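Local coordinates for penicillin-binding protein PbpB (Mycobacterium tuberculosis, PDB 6KGH) that synthesises cross-linked peptidoglycan from lipid intermediates for the mycobacterial cell wall, linking peptides through a penicillin-sensitive transpeptidase domain, at residues A[192-197]-A[412-417]; A[328-333]-A[380-385]. All coordinates share one frame; numbering follows the deposited sequence.

Contact 1 of 2, residues A[192-197]-A[412-417]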
loop_
_atom_site.group_PDB
_atom_site.type_symbol
_atom_site.label_atom_id
_atom_site.label_comp_id
_atom_site.label_asym_id
_atom_site.label_seq_id
_atom_site.Cartn_x
_atom_site.Cartn_y
_atom_site.Cartn_z
ATOM N N THR A 192 -23.756 14.425 1.167
ATOM C CA THR A 192 -22.977 13.554 2.027
ATOM C C THR A 192 -22.068 12.677 1.175
ATOM O O THR A 192 -22.477 12.180 0.127
ATOM C CB THR A 192 -23.897 12.698 2.896
ATOM O OG1 THR A 192 -24.397 13.499 3.974
ATOM C CG2 THR A 192 -23.141 11.510 3.469
ATOM N N VAL A 193 -20.822 12.515 1.626
ATOM C CA VAL A 193 -19.792 11.761 0.917
ATOM C C VAL A 193 -19.660 10.403 1.594
ATOM O O VAL A 193 -19.446 10.327 2.808
ATOM C CB VAL A 193 -18.454 12.527 0.913
ATOM C CG1 VAL A 193 -17.299 11.662 0.397
ATOM C CG2 VAL A 193 -18.588 13.801 0.083
ATOM N N VAL A 194 -19.820 9.332 0.819
ATOM C CA VAL A 194 -19.693 7.963 1.315
ATOM C C VAL A 194 -18.332 7.414 0.893
ATOM O O VAL A 194 -18.052 7.267 -0.304
ATOM C CB VAL A 194 -20.824 7.063 0.798
ATOM C CG1 VAL A 194 -20.750 5.710 1.482
ATOM C CG2 VAL A 194 -22.200 7.717 1.027
ATOM N N LEU A 195 -17.491 7.126 1.873
ATOM C CA LEU A 195 -16.156 6.604 1.627
ATOM C C LEU A 195 -16.196 5.083 1.478
ATOM O O LEU A 195 -17.118 4.413 1.951
ATOM C CB LEU A 195 -15.212 6.997 2.764
ATOM C CG LEU A 195 -15.098 8.507 3.054
ATOM C CD1 LEU A 195 -14.013 8.750 4.095
ATOM C CD2 LEU A 195 -14.785 9.283 1.783
ATOM N N THR A 196 -15.179 4.544 0.801
ATOM C CA THR A 196 -15.007 3.092 0.742
ATOM C C THR A 196 -14.518 2.507 2.056
ATOM O O THR A 196 -14.532 1.278 2.207
ATOM C CB THR A 196 -14.006 2.717 -0.336
ATOM O OG1 THR A 196 -12.744 3.335 -0.033
ATOM C CG2 THR A 196 -14.502 3.129 -1.740
ATOM N N LEU A 197 -14.035 3.349 2.975
ATOM C CA LEU A 197 -13.478 2.862 4.227
ATOM C C LEU A 197 -14.516 2.073 5.012
ATOM O O LEU A 197 -15.708 2.392 5.016
ATOM C CB LEU A 197 -12.987 4.018 5.101
ATOM C CG LEU A 197 -11.807 4.878 4.642
ATOM C CD1 LEU A 197 -11.556 5.973 5.689
ATOM C CD2 LEU A 197 -10.555 4.021 4.442
ATOM N N ILE A 412 -13.625 7.231 -2.599
ATOM C CA ILE A 412 -14.961 7.810 -2.602
ATOM C C ILE A 412 -15.914 6.789 -3.215
ATOM O O ILE A 412 -15.829 6.488 -4.406
ATOM C CB ILE A 412 -14.988 9.138 -3.357
ATOM C CG1 ILE A 412 -14.052 10.133 -2.649
ATOM C CG2 ILE A 412 -16.389 9.681 -3.334
ATOM C CD1 ILE A 412 -13.733 11.362 -3.448
ATOM N N LYS A 413 -16.826 6.249 -2.402
ATOM C CA LYS A 413 -17.754 5.243 -2.916
ATOM C C LYS A 413 -18.978 5.867 -3.583
ATOM O O LYS A 413 -19.424 5.393 -4.636
ATOM C CB LYS A 413 -18.204 4.304 -1.797
ATOM C CG LYS A 413 -18.921 3.061 -2.325
ATOM C CD LYS A 413 -19.146 2.027 -1.241
ATOM C CE LYS A 413 -19.791 0.754 -1.824
ATOM N NZ LYS A 413 -19.010 0.157 -2.956
ATOM N N ALA A 414 -19.544 6.910 -2.991
ATOM C CA ALA A 414 -20.797 7.468 -3.489
ATOM C C ALA A 414 -21.011 8.834 -2.847
ATOM O O ALA A 414 -20.311 9.215 -1.903
ATOM C CB ALA A 414 -21.967 6.519 -3.197
ATOM N N THR A 415 -21.968 9.586 -3.395
ATOM C CA THR A 415 -22.438 10.827 -2.792
ATOM C C THR A 415 -23.958 10.791 -2.708
ATOM O O THR A 415 -24.632 10.271 -3.604
ATOM C CB THR A 415 -21.997 12.080 -3.574
ATOM O OG1 THR A 415 -22.553 12.044 -4.885
ATOM C CG2 THR A 415 -20.483 12.152 -3.691
ATOM N N VAL A 416 -24.490 11.332 -1.618
ATOM C CA VAL A 416 -25.920 11.346 -1.354
ATOM C C VAL A 416 -26.382 12.794 -1.364
ATOM O O VAL A 416 -25.921 13.605 -0.546
ATOM C CB VAL A 416 -26.257 10.664 -0.023
ATOM C CG1 VAL A 416 -27.771 10.567 0.152
ATOM C CG2 VAL A 416 -25.611 9.281 0.029
ATOM N N ALA A 417 -27.280 13.117 -2.299
ATOM C CA ALA A 417 -27.824 14.458 -2.447
ATOM C C ALA A 417 -28.737 14.793 -1.272
ATOM O O ALA A 417 -29.157 13.902 -0.531
ATOM C CB ALA A 417 -28.587 14.563 -3.764
#
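A classic beta bulge, with Lys413 and Ala414 both set against Val194, interrupts the antiparallel pairing of strands 192-195 and 412-416 and illustrates how one extra residue can be absorbed within a sheet. The carbonyl oxygen of Val194 is gripped by two successive amides: Lys413 N lies 2.6 Å from Val194 O, in its carbonyl plane, through an N-H...O angle of 139°, while Ala414 N reaches Val194 O at 3.1 Å from a position tilted out of that plane. The bond from Val194 N to Ala414 O (2.8 Å) makes Val194 and Ala414 a hydrogen-bonded pair. Before the bulge the register is regular, with two bonds, Thr192 N to Val416 O at 2.9 Å and Val416 N to Thr192 O at 2.8 Å.

Both are inner strands of a mixed sheet: 192-195 runs parallel to strand 21-22 on its other edge, and 412-416 passes on to strand 422-424. The short segments meet at 153° between their N-to-C directions. On the sheet face shared by Thr192, Val194, Ala414 and Val416, the valines meet through one methyl each, Val194 CG2 lying 3.9 Å from Val416 CG2. At chi1 -173° the CG2 branch of Val194 lies beside its backbone N, opposite the carbonyl carbon, and from there it meets Val416. Val193 and Thr415 lie on the other face, where helix 156-160 touches Val193; there Val193 CG1 is 4.3 Å from Ile412 CG2. Past the bulge, Thr196 packs obliquely on Lys413, Thr196 CG2 to Lys413 CB at 3.9 Å. The rest of the lysine chain leads away to a salt bridge between Lys413 NZ and Glu232, and Thr196 OG1 is hydrogen-bonded to the carbonyl of Val233.

Contact 2 of 2, residues A[328-333]-A[380-385]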
loop_
_atom_site.group_PDB
_atom_site.type_symbol
_atom_site.label_atom_id
_atom_site.label_comp_id
_atom_site.label_asym_id
_atom_site.label_seq_id
_atom_site.Cartn_x
_atom_site.Cartn_y
_atom_site.Cartn_z
ATOM N N GLY A 328 19.647 -13.346 -8.234
ATOM C CA GLY A 328 18.696 -14.161 -8.981
ATOM C C GLY A 328 17.645 -13.323 -9.681
ATOM O O GLY A 328 17.215 -13.642 -10.797
ATOM N N THR A 329 17.202 -12.241 -9.031
ATOM C CA THR A 329 16.238 -11.346 -9.676
ATOM C C THR A 329 16.824 -10.753 -10.952
ATOM O O THR A 329 16.153 -10.698 -11.992
ATOM C CB THR A 329 15.820 -10.245 -8.696
ATOM O OG1 THR A 329 15.120 -10.845 -7.599
ATOM C CG2 THR A 329 14.890 -9.204 -9.368
ATOM N N LEU A 330 18.094 -10.361 -10.911
ATOM C CA LEU A 330 18.684 -9.670 -12.053
ATOM C C LEU A 330 18.962 -10.633 -13.201
ATOM O O LEU A 330 18.776 -10.273 -14.369
ATOM C CB LEU A 330 19.956 -8.928 -11.633
ATOM C CG LEU A 330 19.794 -7.679 -10.758
ATOM C CD1 LEU A 330 21.166 -7.137 -10.348
ATOM C CD2 LEU A 330 18.981 -6.583 -11.468
ATOM N N MET A 331 19.409 -11.858 -12.888
ATOM C CA MET A 331 19.601 -12.866 -13.926
ATOM C C MET A 331 18.294 -13.162 -14.657
ATOM O O MET A 331 18.267 -13.236 -15.886
ATOM C CB MET A 331 20.189 -14.142 -13.320
ATOM C CG MET A 331 21.584 -13.941 -12.733
ATOM S SD MET A 331 22.866 -13.702 -13.988
ATOM C CE MET A 331 23.473 -15.396 -14.099
ATOM N N LEU A 332 17.199 -13.342 -13.909
ATOM C CA LEU A 332 15.890 -13.528 -14.530
ATOM C C LEU A 332 15.464 -12.293 -15.315
ATOM O O LEU A 332 14.828 -12.406 -16.368
ATOM C CB LEU A 332 14.847 -13.848 -13.459
ATOM C CG LEU A 332 14.978 -15.191 -12.751
ATOM C CD1 LEU A 332 13.984 -15.253 -11.596
ATOM C CD2 LEU A 332 14.771 -16.363 -13.772
ATOM N N SER A 333 15.779 -11.103 -14.799
ATOM C CA SER A 333 15.371 -9.870 -15.460
ATOM C C SER A 333 16.110 -9.693 -16.783
ATOM O O SER A 333 15.563 -9.105 -17.721
ATOM C CB SER A 333 15.606 -8.665 -14.524
ATOM O OG SER A 333 14.775 -8.735 -13.362
ATOM N N LEU A 380 16.656 -1.002 -11.121
ATOM C CA LEU A 380 15.199 -1.000 -11.026
ATOM C C LEU A 380 14.601 -2.351 -10.643
ATOM O O LEU A 380 13.675 -2.362 -9.811
ATOM C CB LEU A 380 14.575 -0.512 -12.343
ATOM C CG LEU A 380 14.798 0.944 -12.754
ATOM C CD1 LEU A 380 13.944 1.249 -13.981
ATOM C CD2 LEU A 380 14.507 1.917 -11.609
ATOM N N PRO A 381 15.038 -3.491 -11.196
ATOM C CA PRO A 381 14.379 -4.762 -10.839
ATOM C C PRO A 381 14.504 -5.121 -9.369
ATOM O O PRO A 381 13.640 -5.839 -8.854
ATOM C CB PRO A 381 15.077 -5.791 -11.749
ATOM C CG PRO A 381 15.518 -4.961 -12.956
ATOM C CD PRO A 381 15.990 -3.673 -12.310
ATOM N N ILE A 382 15.522 -4.630 -8.657
ATOM C CA ILE A 382 15.615 -4.888 -7.220
ATOM C C ILE A 382 15.117 -3.695 -6.401
ATOM O O ILE A 382 15.335 -3.639 -5.186
ATOM C CB ILE A 382 17.043 -5.295 -6.804
ATOM C CG1 ILE A 382 18.044 -4.197 -7.149
ATOM C CG2 ILE A 382 17.453 -6.653 -7.442
ATOM C CD1 ILE A 382 19.454 -4.479 -6.622
ATOM N N GLY A 383 14.444 -2.748 -7.046
ATOM C CA GLY A 383 13.723 -1.700 -6.363
ATOM C C GLY A 383 14.525 -0.474 -6.006
ATOM O O GLY A 383 14.109 0.268 -5.117
ATOM N N GLN A 384 15.678 -0.253 -6.638
ATOM C CA GLN A 384 16.499 0.926 -6.388
ATOM C C GLN A 384 16.415 1.843 -7.600
ATOM O O GLN A 384 16.360 1.365 -8.732
ATOM C CB GLN A 384 17.971 0.560 -6.129
ATOM C CG GLN A 384 18.261 -0.101 -4.791
ATOM C CD GLN A 384 19.748 -0.463 -4.599
ATOM O OE1 GLN A 384 20.544 -0.464 -5.551
ATOM N NE2 GLN A 384 20.117 -0.770 -3.367
ATOM N N GLY A 385 16.406 3.160 -7.366
ATOM C CA GLY A 385 16.380 4.108 -8.466
ATOM C C GLY A 385 15.008 4.498 -8.962
ATOM O O GLY A 385 14.900 5.131 -10.021
#
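Thr329, Leu330 and Ser333 of helix 326-336 receive Pro381 and Ile382 from the turn that follows the short helix 376-379, a buried meeting within the transpeptidase fold. Ser325 is the middle residue of the SxN motif of penicillin-binding proteins, whose last residue starts helix 326-336. The turn is a Schellman motif with Gly383 at positive phi, Gly383 N bonded back to Leu380 O and Gln384 N to Asn379 O. The side chain of Ile382 is about 6 Å from that of Ser269, the probable acyl-ester nucleophile by analogy with relatives, so the contact lies close to the probable active site.

Apolar contacts make up most of the interface. Leu330 crosses the proline ring at about a right angle, its CD2 methyl 4.0 Å from Pro381 CB. The branch methyl of Ile382 approaches both neighbouring helix residues: Ile382 CG2 is 4.2 Å from Leu330 CG and 4.1 Å from Thr329 CG2. Because CG1 of Ile382 stands between its backbone N and carbonyl carbon (chi1 60°), CG2 is left beside the N and is the branch presented to the helix. Tyr341 of helix 338-347 touches the proline as well.

The hydroxyls of Thr329 and Ser333 bond to carbonyls of their own part of the chain. Thr329 turns its methyl to the turn, CG2 lying 3.6 Å from Pro381 O, whereas OG1 is hydrogen-bonded to the carbonyl of Ser325, one turn earlier. Thr329 O in turn accepts both N and OG of Ser333. The serine hydroxyl donates from above the carbonyl plane, with OG 2.8 Å from Thr329 O, and that same oxygen, Ser333 OG, lies against the ring carbon Pro381 CB at 3.4 Å.

From the N terminus, the chain first lays down strands 21-22, 28-35 and 123-127 before reaching strand 192-195. It then builds much of the transpeptidase domain and returns 215 residues later through strand 412-416, where contact 1 closes this long loop. Contact 2 is nested inside it: helix 326-336 is met again after a much shorter excursion, 47 residues, by the turn at 380-385. The two lie on opposite sides of the chain's centre, with centres about 40 Å apart and nearest atoms about 27 Å apart. Contact 1 brings strand 412-416 into the sheet with the N-terminal strands, while contact 2 joins a helix and a turn near the probable acyl-ester serine.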